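Local coordinates for protein SYE1 (Shewanella oneidensis, PDB 4AWT) that binds flavin mononucleotide and probably reduces activated carbon-carbon double bonds with electrons from NADH or NADPH, at residues A[190-195]-A[250-255]. The protein carries 1 engineered substitution. Numbering follows the deposited sequence. Where two conformers were deposited one is given.
Sequences QFIDSE and LTYTAA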
loop_
_atom_site.group_PDB
_atom_site.type_symbol
_atom_site.label_atom_id
_atom_site.label_comp_id
_atom_site.label_asym_id
_atom_site.label_seq_id
_atom_site.Cartn_x
_atom_site.Cartn_y
_atom_site.Cartn_z
ATOM N N GLN A 190 -2.492 -13.413 -1.382
ATOM C CA GLN A 190 -3.049 -14.718 -1.067
ATOM C C GLN A 190 -3.129 -15.637 -2.307
ATOM O O GLN A 190 -3.222 -16.842 -2.119
ATOM C CB GLN A 190 -4.442 -14.563 -0.451
ATOM C CG GLN A 190 -4.408 -13.920 0.932
ATOM C CD GLN A 190 -5.651 -13.183 1.317
ATOM O OE1 GLN A 190 -6.793 -13.599 0.996
ATOM N NE2 GLN A 190 -5.514 -12.073 1.997
ATOM N N PHE A 191 -3.093 -15.074 -3.496
ATOM C CA PHE A 191 -2.928 -15.845 -4.721
ATOM C C PHE A 191 -1.461 -16.097 -5.063
ATOM O O PHE A 191 -1.105 -17.176 -5.512
ATOM C CB PHE A 191 -3.597 -15.178 -5.929
ATOM C CG PHE A 191 -5.102 -15.291 -5.967
ATOM C CD1 PHE A 191 -5.912 -14.485 -5.171
ATOM C CD2 PHE A 191 -5.717 -16.236 -6.775
ATOM C CE1 PHE A 191 -7.281 -14.582 -5.227
ATOM C CE2 PHE A 191 -7.081 -16.348 -6.820
ATOM C CZ PHE A 191 -7.859 -15.518 -6.056
ATOM N N ILE A 192 -0.609 -15.084 -4.890
ATOM C CA ILE A 192 0.793 -15.198 -5.313
ATOM C C ILE A 192 1.529 -16.268 -4.545
ATOM O O ILE A 192 2.300 -17.046 -5.115
ATOM C CB ILE A 192 1.517 -13.846 -5.162
ATOM C CG1 ILE A 192 0.942 -12.786 -6.075
ATOM C CG2 ILE A 192 3.024 -14.022 -5.399
ATOM C CD1 ILE A 192 1.451 -11.372 -5.819
ATOM N N ASP A 193 1.393 -16.262 -3.224
ATOM C CA ASP A 193 2.245 -17.064 -2.351
ATOM C C ASP A 193 1.722 -18.494 -2.255
ATOM O O ASP A 193 0.574 -18.756 -1.922
ATOM C CB ASP A 193 2.359 -16.432 -0.994
ATOM C CG ASP A 193 3.245 -15.184 -0.906
ATOM O OD1 ASP A 193 3.823 -14.830 -1.948
ATOM O OD2 ASP A 193 3.316 -14.629 0.207
ATOM N N SER A 194 2.628 -19.443 -2.534
ATOM C CA SER A 194 2.216 -20.830 -2.714
ATOM C C SER A 194 1.504 -21.392 -1.520
ATOM O O SER A 194 0.579 -22.198 -1.681
ATOM C CB SER A 194 3.425 -21.673 -3.062
ATOM O OG SER A 194 4.369 -21.718 -2.039
ATOM N N GLU A 195 1.906 -21.055 -0.272
ATOM C CA GLU A 195 1.332 -21.730 0.861
ATOM C C GLU A 195 -0.053 -21.140 1.227
ATOM O O GLU A 195 -0.733 -21.695 2.100
ATOM C CB GLU A 195 2.285 -21.717 2.037
ATOM C CG GLU A 195 3.624 -22.329 1.685
ATOM C CD GLU A 195 3.589 -23.605 0.821
ATOM O OE1 GLU A 195 3.112 -24.532 1.510
ATOM O OE2 GLU A 195 3.984 -23.721 -0.391
ATOM N N LEU A 250 12.237 -17.004 -6.906
ATOM C CA LEU A 250 11.700 -17.297 -8.225
ATOM C C LEU A 250 10.376 -16.548 -8.412
ATOM O O LEU A 250 10.155 -15.900 -9.415
ATOM C CB LEU A 250 11.533 -18.805 -8.396
ATOM C CG LEU A 250 10.908 -19.223 -9.705
ATOM C CD1 LEU A 250 11.671 -18.802 -10.940
ATOM C CD2 LEU A 250 10.724 -20.732 -9.681
ATOM N N THR A 251 9.480 -16.706 -7.435
ATOM C CA THR A 251 8.128 -16.150 -7.594
ATOM C C THR A 251 8.190 -14.644 -7.838
ATOM O O THR A 251 7.518 -14.119 -8.702
ATOM C CB THR A 251 7.296 -16.431 -6.368
ATOM O OG1 THR A 251 7.143 -17.843 -6.249
ATOM C CG2 THR A 251 5.928 -15.757 -6.403
ATOM N N TYR A 252 8.992 -13.954 -7.019
ATOM C CA TYR A 252 8.991 -12.492 -7.031
ATOM C C TYR A 252 9.876 -11.917 -8.103
ATOM O O TYR A 252 9.572 -10.827 -8.611
ATOM C CB TYR A 252 9.237 -11.922 -5.627
ATOM C CG TYR A 252 7.999 -12.086 -4.796
ATOM C CD1 TYR A 252 7.709 -13.219 -4.069
ATOM C CD2 TYR A 252 7.029 -11.074 -4.798
ATOM C CE1 TYR A 252 6.535 -13.347 -3.365
ATOM C CE2 TYR A 252 5.866 -11.192 -4.101
ATOM C CZ TYR A 252 5.605 -12.340 -3.372
ATOM O OH TYR A 252 4.413 -12.391 -2.682
ATOM N N THR A 253 10.940 -12.609 -8.532
ATOM C CA THR A 253 11.653 -12.198 -9.741
ATOM C C THR A 253 10.708 -12.304 -10.931
ATOM O O THR A 253 10.657 -11.450 -11.799
ATOM C CB THR A 253 12.954 -12.991 -9.915
ATOM O OG1 THR A 253 13.824 -12.743 -8.745
ATOM C CG2 THR A 253 13.720 -12.589 -11.108
ATOM N N ALA A 254 9.957 -13.424 -10.991
ATOM C CA ALA A 254 8.971 -13.606 -12.065
ATOM C C ALA A 254 7.903 -12.534 -12.001
ATOM O O ALA A 254 7.530 -11.978 -13.053
ATOM C CB ALA A 254 8.352 -14.989 -11.994
ATOM N N ALA A 255 7.430 -12.224 -10.807
ATOM C CA ALA A 255 6.399 -11.173 -10.674
ATOM C C ALA A 255 6.944 -9.852 -11.155
ATOM O O ALA A 255 6.258 -9.095 -11.858
ATOM C CB ALA A 255 5.917 -11.056 -9.264
#
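Y252 reaches across from helix 248-261 and donates its phenol hydrogen to D193, with OH 2.6 Å from OD1. This oxygen lies at the ring edge, in the ring plane, whereas the carboxylate is turned steeply against the ring, the two planes being 73° apart. On the acceptor, the hydroxyl comes from the syn side, 25° out of the carboxylate plane. D193 is the first residue past helix 187-192 to leave helical geometry.

In I192, chi1 of -64° sets CG1 beside the backbone N and leaves CG2 anti to it, facing helix 248-261. The methyl touches T251 CG2 at 3.5 Å and meets Y252 obliquely, 3.7 Å from CZ. The side chains of I192 and Y252 run at about a right angle. T251 turns only its methyl to I192; its OG1 is bonded instead to D245 and to the carbonyl of D247.

The contact joins the segment after strand 177-181 to the helix after strand 230-234 of the TIM barrel; L234 touches both I192 and Y252. The short, buried bond, flanked by I192 CG2, is consistent with a polarised hydroxyl; OD2, hydrogen-bonded elsewhere, may help keep the carboxylate charged despite adjacent D245.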